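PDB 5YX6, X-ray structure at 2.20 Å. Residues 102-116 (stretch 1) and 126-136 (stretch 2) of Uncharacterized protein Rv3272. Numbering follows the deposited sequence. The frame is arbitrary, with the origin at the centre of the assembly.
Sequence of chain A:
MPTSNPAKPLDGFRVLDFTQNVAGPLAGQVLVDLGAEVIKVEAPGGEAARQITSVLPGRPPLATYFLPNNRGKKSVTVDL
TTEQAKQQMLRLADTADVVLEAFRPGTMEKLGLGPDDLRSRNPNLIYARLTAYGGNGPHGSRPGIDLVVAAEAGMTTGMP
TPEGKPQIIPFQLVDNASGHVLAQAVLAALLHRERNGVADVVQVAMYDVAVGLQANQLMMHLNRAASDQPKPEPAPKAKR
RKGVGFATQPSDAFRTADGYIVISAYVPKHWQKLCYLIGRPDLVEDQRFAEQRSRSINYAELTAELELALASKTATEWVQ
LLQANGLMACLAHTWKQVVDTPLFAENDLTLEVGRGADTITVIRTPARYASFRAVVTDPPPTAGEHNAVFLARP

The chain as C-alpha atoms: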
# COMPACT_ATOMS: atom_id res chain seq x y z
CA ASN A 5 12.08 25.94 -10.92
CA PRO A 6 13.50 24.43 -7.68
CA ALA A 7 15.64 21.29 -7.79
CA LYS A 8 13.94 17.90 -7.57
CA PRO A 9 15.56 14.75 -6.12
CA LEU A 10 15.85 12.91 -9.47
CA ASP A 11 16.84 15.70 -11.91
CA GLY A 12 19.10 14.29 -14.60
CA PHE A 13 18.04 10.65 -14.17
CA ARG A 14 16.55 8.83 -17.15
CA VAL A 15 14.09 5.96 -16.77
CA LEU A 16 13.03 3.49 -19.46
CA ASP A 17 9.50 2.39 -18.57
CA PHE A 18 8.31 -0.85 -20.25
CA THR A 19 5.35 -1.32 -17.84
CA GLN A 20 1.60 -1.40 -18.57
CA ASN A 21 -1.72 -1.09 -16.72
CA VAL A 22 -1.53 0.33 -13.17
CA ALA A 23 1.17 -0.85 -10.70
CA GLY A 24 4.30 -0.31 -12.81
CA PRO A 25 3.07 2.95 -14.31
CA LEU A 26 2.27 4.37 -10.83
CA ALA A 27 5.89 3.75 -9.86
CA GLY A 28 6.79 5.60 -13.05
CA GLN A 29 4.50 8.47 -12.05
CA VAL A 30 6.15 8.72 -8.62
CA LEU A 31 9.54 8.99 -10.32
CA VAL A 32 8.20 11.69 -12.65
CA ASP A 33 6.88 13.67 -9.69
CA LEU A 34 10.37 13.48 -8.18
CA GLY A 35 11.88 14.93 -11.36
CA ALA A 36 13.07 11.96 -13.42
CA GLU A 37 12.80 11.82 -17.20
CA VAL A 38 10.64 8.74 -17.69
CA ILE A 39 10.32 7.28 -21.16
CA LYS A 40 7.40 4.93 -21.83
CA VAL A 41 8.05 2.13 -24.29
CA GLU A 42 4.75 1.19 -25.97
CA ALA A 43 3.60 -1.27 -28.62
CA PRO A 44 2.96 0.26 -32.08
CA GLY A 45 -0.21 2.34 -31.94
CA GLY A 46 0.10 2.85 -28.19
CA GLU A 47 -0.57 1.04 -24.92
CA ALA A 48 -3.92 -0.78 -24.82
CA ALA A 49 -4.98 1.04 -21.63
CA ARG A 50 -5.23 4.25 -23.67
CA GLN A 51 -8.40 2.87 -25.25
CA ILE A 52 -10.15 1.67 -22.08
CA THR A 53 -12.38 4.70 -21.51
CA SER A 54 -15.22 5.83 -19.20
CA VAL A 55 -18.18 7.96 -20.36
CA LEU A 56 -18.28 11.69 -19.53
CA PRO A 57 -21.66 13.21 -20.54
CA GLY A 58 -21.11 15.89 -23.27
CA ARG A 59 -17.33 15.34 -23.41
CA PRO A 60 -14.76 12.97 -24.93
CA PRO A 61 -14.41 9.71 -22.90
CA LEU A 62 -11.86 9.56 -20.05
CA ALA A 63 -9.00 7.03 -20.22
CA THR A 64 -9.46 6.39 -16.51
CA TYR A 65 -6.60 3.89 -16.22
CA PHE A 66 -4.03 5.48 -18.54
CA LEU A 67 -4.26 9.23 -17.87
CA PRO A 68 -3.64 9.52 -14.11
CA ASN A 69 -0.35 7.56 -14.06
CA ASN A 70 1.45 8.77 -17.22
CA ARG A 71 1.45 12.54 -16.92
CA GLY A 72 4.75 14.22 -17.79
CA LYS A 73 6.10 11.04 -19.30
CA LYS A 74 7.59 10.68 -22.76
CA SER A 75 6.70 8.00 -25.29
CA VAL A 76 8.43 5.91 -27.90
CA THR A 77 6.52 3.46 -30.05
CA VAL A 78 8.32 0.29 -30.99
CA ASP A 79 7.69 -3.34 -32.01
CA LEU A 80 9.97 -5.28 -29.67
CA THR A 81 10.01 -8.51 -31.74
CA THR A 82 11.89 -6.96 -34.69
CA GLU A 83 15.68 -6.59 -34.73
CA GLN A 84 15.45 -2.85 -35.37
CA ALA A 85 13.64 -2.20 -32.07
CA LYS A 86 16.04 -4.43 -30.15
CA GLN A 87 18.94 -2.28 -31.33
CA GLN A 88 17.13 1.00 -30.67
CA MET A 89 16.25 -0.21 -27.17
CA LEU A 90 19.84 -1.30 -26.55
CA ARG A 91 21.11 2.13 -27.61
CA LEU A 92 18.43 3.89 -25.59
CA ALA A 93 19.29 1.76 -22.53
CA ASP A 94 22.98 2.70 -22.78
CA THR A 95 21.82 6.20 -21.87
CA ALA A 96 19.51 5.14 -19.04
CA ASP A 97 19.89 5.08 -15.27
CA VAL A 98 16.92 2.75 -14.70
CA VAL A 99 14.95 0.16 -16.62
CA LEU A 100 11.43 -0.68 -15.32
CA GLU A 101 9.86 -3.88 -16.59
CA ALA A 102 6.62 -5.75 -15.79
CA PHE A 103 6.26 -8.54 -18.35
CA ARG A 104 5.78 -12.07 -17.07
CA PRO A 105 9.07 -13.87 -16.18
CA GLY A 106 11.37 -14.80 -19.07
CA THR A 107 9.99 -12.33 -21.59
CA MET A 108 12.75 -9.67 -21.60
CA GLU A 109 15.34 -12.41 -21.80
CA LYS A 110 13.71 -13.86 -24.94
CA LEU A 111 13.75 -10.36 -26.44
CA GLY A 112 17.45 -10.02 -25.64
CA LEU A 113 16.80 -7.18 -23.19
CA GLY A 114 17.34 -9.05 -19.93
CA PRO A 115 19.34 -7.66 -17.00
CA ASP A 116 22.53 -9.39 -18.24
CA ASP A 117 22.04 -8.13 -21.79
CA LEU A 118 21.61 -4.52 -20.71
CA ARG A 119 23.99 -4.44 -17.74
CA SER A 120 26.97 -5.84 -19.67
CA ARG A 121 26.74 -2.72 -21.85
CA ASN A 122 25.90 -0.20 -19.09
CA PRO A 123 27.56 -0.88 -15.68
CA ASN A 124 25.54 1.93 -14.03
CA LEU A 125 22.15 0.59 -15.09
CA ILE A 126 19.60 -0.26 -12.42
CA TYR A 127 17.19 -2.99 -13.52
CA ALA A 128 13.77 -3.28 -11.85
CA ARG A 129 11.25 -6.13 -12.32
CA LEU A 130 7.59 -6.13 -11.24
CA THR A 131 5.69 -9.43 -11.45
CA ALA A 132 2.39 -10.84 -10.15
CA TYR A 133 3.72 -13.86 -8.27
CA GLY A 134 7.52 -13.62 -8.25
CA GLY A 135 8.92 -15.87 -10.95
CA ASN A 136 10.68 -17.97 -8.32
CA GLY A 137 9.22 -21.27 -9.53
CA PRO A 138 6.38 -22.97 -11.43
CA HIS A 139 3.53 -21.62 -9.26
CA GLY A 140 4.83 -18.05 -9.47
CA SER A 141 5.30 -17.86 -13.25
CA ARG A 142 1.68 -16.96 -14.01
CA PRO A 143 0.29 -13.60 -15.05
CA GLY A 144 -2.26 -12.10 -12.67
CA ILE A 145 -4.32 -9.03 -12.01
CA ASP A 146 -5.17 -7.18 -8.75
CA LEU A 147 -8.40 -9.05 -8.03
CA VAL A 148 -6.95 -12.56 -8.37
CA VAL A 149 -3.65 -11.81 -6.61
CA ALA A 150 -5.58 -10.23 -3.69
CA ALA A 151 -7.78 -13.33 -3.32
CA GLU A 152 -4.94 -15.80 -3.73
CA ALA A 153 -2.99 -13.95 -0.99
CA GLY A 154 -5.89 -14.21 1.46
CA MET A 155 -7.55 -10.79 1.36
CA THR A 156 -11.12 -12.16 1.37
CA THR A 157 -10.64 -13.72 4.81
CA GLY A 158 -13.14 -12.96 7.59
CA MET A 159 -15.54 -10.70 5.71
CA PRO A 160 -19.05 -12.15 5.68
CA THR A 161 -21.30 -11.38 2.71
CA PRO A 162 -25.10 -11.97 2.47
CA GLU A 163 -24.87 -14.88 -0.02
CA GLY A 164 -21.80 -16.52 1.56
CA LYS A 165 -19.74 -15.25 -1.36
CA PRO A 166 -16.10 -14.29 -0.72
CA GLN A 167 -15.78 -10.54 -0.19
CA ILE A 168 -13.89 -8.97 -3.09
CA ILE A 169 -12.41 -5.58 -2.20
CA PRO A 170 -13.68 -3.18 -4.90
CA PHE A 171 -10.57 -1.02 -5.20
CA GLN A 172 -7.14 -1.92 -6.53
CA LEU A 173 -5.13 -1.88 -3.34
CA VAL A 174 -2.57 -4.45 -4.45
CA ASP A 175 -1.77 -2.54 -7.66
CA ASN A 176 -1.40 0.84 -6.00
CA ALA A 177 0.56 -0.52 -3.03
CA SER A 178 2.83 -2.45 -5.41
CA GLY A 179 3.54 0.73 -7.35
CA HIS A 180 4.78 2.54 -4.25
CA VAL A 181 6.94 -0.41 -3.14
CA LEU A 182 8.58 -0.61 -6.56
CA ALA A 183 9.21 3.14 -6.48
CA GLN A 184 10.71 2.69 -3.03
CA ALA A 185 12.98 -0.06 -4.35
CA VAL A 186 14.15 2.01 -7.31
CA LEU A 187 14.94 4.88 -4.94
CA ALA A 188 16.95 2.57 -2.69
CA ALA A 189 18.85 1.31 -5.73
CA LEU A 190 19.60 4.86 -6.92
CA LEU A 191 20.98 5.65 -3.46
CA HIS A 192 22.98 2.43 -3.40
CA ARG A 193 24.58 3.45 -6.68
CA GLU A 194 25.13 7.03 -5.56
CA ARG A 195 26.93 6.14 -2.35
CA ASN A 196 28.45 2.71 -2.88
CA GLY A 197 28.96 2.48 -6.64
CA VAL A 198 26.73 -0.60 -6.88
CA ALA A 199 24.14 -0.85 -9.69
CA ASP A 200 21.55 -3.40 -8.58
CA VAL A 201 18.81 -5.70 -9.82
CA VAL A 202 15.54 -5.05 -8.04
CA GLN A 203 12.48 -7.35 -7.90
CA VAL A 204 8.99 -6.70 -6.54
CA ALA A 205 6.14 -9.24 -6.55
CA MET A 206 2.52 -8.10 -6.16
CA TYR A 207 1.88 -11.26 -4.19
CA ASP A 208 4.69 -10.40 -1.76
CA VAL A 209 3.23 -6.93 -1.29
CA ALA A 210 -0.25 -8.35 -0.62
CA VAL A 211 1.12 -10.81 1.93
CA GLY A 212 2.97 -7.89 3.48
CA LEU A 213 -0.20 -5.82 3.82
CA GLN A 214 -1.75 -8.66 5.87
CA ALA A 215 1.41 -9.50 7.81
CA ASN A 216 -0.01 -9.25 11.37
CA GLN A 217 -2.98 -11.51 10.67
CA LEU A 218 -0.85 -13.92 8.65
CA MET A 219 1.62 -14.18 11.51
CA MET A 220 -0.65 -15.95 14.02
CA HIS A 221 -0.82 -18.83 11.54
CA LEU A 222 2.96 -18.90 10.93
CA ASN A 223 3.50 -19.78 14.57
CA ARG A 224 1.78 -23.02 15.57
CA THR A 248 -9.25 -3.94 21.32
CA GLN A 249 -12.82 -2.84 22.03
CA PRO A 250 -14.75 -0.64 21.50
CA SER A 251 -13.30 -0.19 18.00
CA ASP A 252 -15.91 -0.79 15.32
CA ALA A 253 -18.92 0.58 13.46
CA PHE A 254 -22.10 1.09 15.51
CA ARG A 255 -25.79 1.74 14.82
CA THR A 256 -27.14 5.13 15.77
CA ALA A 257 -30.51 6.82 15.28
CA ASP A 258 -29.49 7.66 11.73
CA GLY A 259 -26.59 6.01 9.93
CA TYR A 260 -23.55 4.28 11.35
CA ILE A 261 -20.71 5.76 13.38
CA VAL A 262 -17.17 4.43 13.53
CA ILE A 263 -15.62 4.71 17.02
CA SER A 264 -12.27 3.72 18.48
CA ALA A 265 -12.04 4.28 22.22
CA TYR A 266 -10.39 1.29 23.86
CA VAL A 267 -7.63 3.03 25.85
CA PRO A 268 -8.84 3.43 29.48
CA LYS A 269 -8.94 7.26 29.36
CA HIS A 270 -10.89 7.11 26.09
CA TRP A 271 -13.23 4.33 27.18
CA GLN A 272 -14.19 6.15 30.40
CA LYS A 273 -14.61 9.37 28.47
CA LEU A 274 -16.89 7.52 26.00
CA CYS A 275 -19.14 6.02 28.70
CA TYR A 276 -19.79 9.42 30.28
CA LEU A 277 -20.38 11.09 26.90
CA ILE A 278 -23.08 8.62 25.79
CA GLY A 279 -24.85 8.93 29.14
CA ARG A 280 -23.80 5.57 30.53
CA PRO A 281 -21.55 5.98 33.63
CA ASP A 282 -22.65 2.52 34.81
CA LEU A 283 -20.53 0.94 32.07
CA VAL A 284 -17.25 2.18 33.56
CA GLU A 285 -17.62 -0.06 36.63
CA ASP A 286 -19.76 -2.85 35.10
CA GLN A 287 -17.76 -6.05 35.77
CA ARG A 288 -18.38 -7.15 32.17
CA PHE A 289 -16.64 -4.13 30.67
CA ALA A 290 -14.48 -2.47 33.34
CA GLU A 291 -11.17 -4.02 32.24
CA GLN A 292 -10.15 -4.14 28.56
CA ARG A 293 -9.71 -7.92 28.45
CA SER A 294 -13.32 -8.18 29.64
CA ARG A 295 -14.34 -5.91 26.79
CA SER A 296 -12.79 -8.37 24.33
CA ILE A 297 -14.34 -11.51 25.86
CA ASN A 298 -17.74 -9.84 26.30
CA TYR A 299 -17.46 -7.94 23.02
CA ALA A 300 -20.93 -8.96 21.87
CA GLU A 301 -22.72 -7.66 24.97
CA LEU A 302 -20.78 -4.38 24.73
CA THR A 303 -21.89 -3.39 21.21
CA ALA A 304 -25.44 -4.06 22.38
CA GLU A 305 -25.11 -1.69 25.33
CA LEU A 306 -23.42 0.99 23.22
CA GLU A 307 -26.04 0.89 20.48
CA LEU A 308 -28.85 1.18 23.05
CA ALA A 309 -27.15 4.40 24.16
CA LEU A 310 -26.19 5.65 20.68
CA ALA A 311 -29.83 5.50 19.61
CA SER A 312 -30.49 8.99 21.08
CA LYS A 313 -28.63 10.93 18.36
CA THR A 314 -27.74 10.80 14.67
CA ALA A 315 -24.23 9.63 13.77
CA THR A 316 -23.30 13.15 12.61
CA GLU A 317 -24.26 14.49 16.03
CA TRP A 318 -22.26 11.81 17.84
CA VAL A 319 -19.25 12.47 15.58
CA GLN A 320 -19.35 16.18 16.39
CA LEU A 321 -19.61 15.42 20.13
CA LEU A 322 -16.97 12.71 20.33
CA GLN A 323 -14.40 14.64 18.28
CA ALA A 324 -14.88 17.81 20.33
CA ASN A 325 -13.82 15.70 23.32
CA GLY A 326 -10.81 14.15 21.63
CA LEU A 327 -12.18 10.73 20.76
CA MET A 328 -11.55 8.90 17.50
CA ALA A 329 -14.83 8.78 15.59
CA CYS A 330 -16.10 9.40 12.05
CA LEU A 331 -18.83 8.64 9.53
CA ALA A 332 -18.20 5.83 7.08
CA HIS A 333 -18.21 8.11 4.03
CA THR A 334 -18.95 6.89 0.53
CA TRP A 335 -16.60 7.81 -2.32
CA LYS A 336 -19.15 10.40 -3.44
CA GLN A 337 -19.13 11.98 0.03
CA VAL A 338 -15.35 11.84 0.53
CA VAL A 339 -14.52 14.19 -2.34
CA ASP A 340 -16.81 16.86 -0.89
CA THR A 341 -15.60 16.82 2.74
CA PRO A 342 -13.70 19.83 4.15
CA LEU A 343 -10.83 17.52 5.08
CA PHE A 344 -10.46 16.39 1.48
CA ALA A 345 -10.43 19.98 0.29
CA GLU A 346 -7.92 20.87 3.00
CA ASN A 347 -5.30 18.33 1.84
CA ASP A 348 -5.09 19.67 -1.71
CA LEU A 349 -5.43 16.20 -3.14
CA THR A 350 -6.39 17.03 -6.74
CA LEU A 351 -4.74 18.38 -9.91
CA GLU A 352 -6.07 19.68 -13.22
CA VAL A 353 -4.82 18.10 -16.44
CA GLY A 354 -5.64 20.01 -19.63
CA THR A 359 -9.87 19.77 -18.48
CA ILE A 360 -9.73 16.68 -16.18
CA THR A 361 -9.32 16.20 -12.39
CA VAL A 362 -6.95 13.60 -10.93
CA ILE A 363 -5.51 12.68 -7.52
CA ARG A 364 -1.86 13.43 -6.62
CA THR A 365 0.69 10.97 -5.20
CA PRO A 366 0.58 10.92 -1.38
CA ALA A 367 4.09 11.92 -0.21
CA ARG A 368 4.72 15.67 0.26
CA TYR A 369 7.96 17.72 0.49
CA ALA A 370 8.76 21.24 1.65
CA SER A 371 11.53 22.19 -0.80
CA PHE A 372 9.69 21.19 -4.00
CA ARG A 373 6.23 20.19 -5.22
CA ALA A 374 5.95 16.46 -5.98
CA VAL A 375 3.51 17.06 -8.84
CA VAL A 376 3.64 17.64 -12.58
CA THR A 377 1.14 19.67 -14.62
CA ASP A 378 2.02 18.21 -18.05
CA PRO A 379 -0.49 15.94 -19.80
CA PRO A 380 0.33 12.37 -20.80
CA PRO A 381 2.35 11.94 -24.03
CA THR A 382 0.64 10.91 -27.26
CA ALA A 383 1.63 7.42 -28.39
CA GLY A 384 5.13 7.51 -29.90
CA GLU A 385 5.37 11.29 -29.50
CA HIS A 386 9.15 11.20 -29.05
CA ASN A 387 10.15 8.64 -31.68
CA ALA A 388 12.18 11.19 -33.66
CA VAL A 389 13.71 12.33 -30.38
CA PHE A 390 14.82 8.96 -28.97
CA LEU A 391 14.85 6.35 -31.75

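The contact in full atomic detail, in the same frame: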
# COMPACT_ATOMS: atom_id res chain seq x y z
N ALA A 102 7.70 -5.02 -16.45
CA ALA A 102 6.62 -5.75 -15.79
C ALA A 102 5.98 -6.82 -16.68
O ALA A 102 4.79 -7.13 -16.52
CB ALA A 102 5.56 -4.78 -15.30
N PHE A 103 6.74 -7.39 -17.60
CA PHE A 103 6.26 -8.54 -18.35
C PHE A 103 6.32 -9.75 -17.44
O PHE A 103 6.92 -9.69 -16.37
CB PHE A 103 7.10 -8.78 -19.61
CG PHE A 103 7.09 -7.64 -20.58
CD1 PHE A 103 5.90 -7.15 -21.08
CD2 PHE A 103 8.28 -7.06 -20.99
CE1 PHE A 103 5.89 -6.09 -21.97
CE2 PHE A 103 8.28 -6.00 -21.88
CZ PHE A 103 7.08 -5.52 -22.37
N ARG A 104 5.67 -10.84 -17.84
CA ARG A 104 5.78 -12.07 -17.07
C ARG A 104 7.21 -12.58 -17.22
O ARG A 104 7.86 -12.31 -18.23
CB ARG A 104 4.76 -13.12 -17.56
CG ARG A 104 5.16 -13.83 -18.84
CD ARG A 104 4.06 -14.76 -19.31
NE ARG A 104 2.87 -14.02 -19.71
CZ ARG A 104 1.76 -14.59 -20.17
NH1 ARG A 104 1.69 -15.91 -20.28
NH2 ARG A 104 0.72 -13.84 -20.52
N PRO A 105 7.70 -13.33 -16.21
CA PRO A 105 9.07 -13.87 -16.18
C PRO A 105 9.52 -14.50 -17.49
O PRO A 105 8.75 -15.20 -18.12
CB PRO A 105 9.00 -14.92 -15.08
CG PRO A 105 7.97 -14.38 -14.13
CD PRO A 105 6.96 -13.65 -14.97
N GLY A 106 10.77 -14.22 -17.88
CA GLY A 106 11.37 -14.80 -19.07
C GLY A 106 11.24 -14.01 -20.36
O GLY A 106 12.02 -14.21 -21.31
N THR A 107 10.27 -13.11 -20.40
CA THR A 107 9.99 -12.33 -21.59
C THR A 107 11.17 -11.49 -22.08
O THR A 107 11.64 -11.68 -23.21
CB THR A 107 8.81 -11.39 -21.34
OG1 THR A 107 7.68 -12.16 -20.92
CG2 THR A 107 8.47 -10.61 -22.59
N MET A 108 11.67 -10.60 -21.23
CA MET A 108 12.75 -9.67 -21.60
C MET A 108 13.99 -10.41 -22.04
O MET A 108 14.76 -9.93 -22.88
CB MET A 108 13.09 -8.75 -20.44
CG MET A 108 12.04 -7.72 -20.14
SD MET A 108 11.80 -6.43 -21.39
CE MET A 108 12.98 -5.18 -20.85
N GLU A 109 14.21 -11.57 -21.43
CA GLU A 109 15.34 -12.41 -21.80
C GLU A 109 15.18 -12.90 -23.24
O GLU A 109 16.13 -12.82 -24.03
CB GLU A 109 15.46 -13.57 -20.81
CG GLU A 109 16.05 -13.13 -19.47
CD GLU A 109 14.99 -12.76 -18.43
OE1 GLU A 109 13.88 -12.34 -18.82
OE2 GLU A 109 15.27 -12.90 -17.23
N LYS A 110 13.99 -13.38 -23.59
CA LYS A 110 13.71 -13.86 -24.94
C LYS A 110 13.85 -12.74 -25.98
O LYS A 110 14.17 -12.99 -27.14
CB LYS A 110 12.31 -14.48 -25.03
N LEU A 111 13.62 -11.51 -25.54
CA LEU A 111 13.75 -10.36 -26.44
C LEU A 111 15.19 -9.87 -26.51
O LEU A 111 15.51 -8.98 -27.30
CB LEU A 111 12.84 -9.22 -25.98
CG LEU A 111 11.33 -9.52 -26.00
CD1 LEU A 111 10.57 -8.34 -25.41
CD2 LEU A 111 10.84 -9.85 -27.41
N GLY A 112 16.06 -10.46 -25.70
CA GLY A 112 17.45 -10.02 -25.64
C GLY A 112 17.67 -8.72 -24.88
O GLY A 112 18.67 -8.03 -25.09
N LEU A 113 16.75 -8.41 -23.99
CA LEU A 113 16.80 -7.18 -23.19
C LEU A 113 16.78 -7.50 -21.70
O LEU A 113 16.23 -6.74 -20.90
CB LEU A 113 15.63 -6.27 -23.55
CG LEU A 113 15.53 -5.75 -24.99
CD1 LEU A 113 14.22 -5.02 -25.20
CD2 LEU A 113 16.70 -4.84 -25.30
N GLY A 114 17.34 -8.65 -21.33
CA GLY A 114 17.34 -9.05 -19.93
C GLY A 114 18.37 -8.25 -19.15
O GLY A 114 19.13 -7.48 -19.73
N PRO A 115 18.37 -8.40 -17.82
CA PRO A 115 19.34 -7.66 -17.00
C PRO A 115 20.78 -7.89 -17.46
O PRO A 115 21.53 -6.92 -17.54
CB PRO A 115 19.10 -8.20 -15.58
CG PRO A 115 18.22 -9.40 -15.74
CD PRO A 115 17.44 -9.18 -16.99
N ASP A 116 21.16 -9.12 -17.79
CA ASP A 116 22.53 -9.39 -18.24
C ASP A 116 22.84 -8.76 -19.59
O ASP A 116 23.96 -8.29 -19.82
CB ASP A 116 22.79 -10.89 -18.30
CG ASP A 116 22.88 -11.52 -16.94
OD1 ASP A 116 23.19 -10.79 -15.97
OD2 ASP A 116 22.64 -12.74 -16.82
N ILE A 126 20.44 0.40 -13.40
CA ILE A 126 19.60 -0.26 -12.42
C ILE A 126 18.44 -0.93 -13.16
O ILE A 126 17.82 -0.33 -14.05
CB ILE A 126 19.10 0.75 -11.37
CG1 ILE A 126 20.28 1.16 -10.49
CG2 ILE A 126 17.97 0.17 -10.53
CD1 ILE A 126 20.15 2.51 -9.88
N TYR A 127 18.20 -2.19 -12.84
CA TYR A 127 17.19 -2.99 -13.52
C TYR A 127 16.10 -3.42 -12.55
O TYR A 127 16.38 -4.10 -11.58
CB TYR A 127 17.85 -4.22 -14.16
CG TYR A 127 17.10 -4.84 -15.31
CD1 TYR A 127 15.97 -5.62 -15.10
CD2 TYR A 127 17.54 -4.67 -16.61
CE1 TYR A 127 15.29 -6.19 -16.16
CE2 TYR A 127 16.87 -5.23 -17.68
CZ TYR A 127 15.75 -6.00 -17.44
OH TYR A 127 15.09 -6.57 -18.51
N ALA A 128 14.86 -3.01 -12.80
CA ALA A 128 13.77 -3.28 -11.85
C ALA A 128 12.64 -4.10 -12.47
O ALA A 128 12.10 -3.73 -13.50
CB ALA A 128 13.23 -1.96 -11.29
N ARG A 129 12.28 -5.21 -11.82
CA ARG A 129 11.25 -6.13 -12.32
C ARG A 129 10.03 -6.22 -11.40
O ARG A 129 10.16 -6.51 -10.20
CB ARG A 129 11.83 -7.52 -12.54
CG ARG A 129 13.25 -7.47 -13.08
CD ARG A 129 13.75 -8.82 -13.55
NE ARG A 129 13.11 -9.24 -14.79
CZ ARG A 129 13.55 -10.23 -15.55
NH1 ARG A 129 12.92 -10.55 -16.67
NH2 ARG A 129 14.65 -10.89 -15.19
N LEU A 130 8.85 -5.97 -11.96
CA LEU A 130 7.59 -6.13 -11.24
C LEU A 130 6.80 -7.30 -11.81
O LEU A 130 6.49 -7.32 -13.00
CB LEU A 130 6.77 -4.84 -11.31
CG LEU A 130 5.39 -4.86 -10.65
CD1 LEU A 130 5.51 -5.18 -9.18
CD2 LEU A 130 4.72 -3.51 -10.84
N THR A 131 6.50 -8.31 -10.99
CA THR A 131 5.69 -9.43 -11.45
C THR A 131 4.47 -9.63 -10.56
O THR A 131 4.35 -9.00 -9.51
CB THR A 131 6.50 -10.75 -11.50
OG1 THR A 131 6.81 -11.18 -10.17
CG2 THR A 131 7.77 -10.59 -12.31
N ALA A 132 3.55 -10.50 -10.98
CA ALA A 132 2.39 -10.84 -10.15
C ALA A 132 2.75 -11.75 -8.98
O ALA A 132 2.37 -11.48 -7.85
CB ALA A 132 1.30 -11.49 -11.00
N TYR A 133 3.49 -12.81 -9.26
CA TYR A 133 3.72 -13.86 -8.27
C TYR A 133 5.19 -14.19 -7.99
O TYR A 133 5.47 -15.08 -7.19
CB TYR A 133 3.01 -15.14 -8.71
CG TYR A 133 1.51 -15.01 -8.82
CD1 TYR A 133 0.70 -14.99 -7.70
CD2 TYR A 133 0.90 -14.94 -10.07
CE1 TYR A 133 -0.68 -14.88 -7.81
CE2 TYR A 133 -0.48 -14.85 -10.19
CZ TYR A 133 -1.26 -14.81 -9.06
OH TYR A 133 -2.63 -14.71 -9.19
N GLY A 134 6.12 -13.51 -8.65
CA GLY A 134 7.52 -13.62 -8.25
C GLY A 134 8.49 -14.19 -9.26
O GLY A 134 9.63 -13.73 -9.37
N GLY A 135 8.05 -15.21 -9.99
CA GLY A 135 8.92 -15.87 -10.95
C GLY A 135 9.99 -16.68 -10.27
O GLY A 135 11.08 -16.85 -10.81
N ASN A 136 9.70 -17.19 -9.07
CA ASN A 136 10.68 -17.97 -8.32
C ASN A 136 10.50 -19.47 -8.49
O ASN A 136 11.24 -20.26 -7.89
CB ASN A 136 10.62 -17.61 -6.84
CG ASN A 136 10.81 -16.13 -6.61
OD1 ASN A 136 9.95 -15.47 -6.02
ND2 ASN A 136 11.92 -15.58 -7.09
O HOH W 1 9.83 -9.86 -15.10
O HOH W 2 10.47 -10.19 -18.44

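What fills the hollow between the short helix at Thr107 and the next helical start at Pro115? The ring of Tyr127 does, its CA-to-CB bond pointing toward stretch 1. Pro115 lies over one face of the ring, with its CD 3.9 Å from the ring centroid and 24° off the normal, a CH-pi contact. Met108 adds to the wall obliquely, its CE 3.4 Å from Tyr127 OH. At the tip, Tyr127 OH donates a hydrogen bond to Leu113 O (2.7 Å), so the polar end of a buried side chain is satisfied by backbone.

How does Arg129 fit beside it? Its CA-to-CB bond points sideways, but the chain bends so that the guanidinium comes nearer to stretch 1. There it meets Glu109 edge-on in a two-pronged salt bridge: Arg129 NH1 to Glu109 OE1 is 3.0 Å and Arg129 NH2 to Glu109 OE2 is 2.9 Å, both nearly straight. Pro115 also covers one face of this group, its CD 3.7 Å from Arg129 NH2; the same proline ring thus packs on both side chains.

What occupies the gap that side chains leave near Arg129? Water 2 accepts hydrogen bonds from Met108 N (3.1 Å) and Arg129 NH1 (3.0 Å), linking the helix backbone to the guanidinium. Water 1 sits 3.2 Å from Phe103 O, within reach to donate, and weakly accepts from Arg129 NE (3.4 Å).

Where do the backbones come closest? At Ala102: its CA lies 3.2 Å from Leu130 O in a CA-H...O contact, and its CB is 4.2 Å from Leu130 CB. Farther along, the Pro105 ring is the bump and Gly135 the hollow, with Pro105 CG 3.6 Å from Gly135 CA. A CB on Gly135 would point toward stretch 1 and clash with Pro105 CG at 2.8 Å.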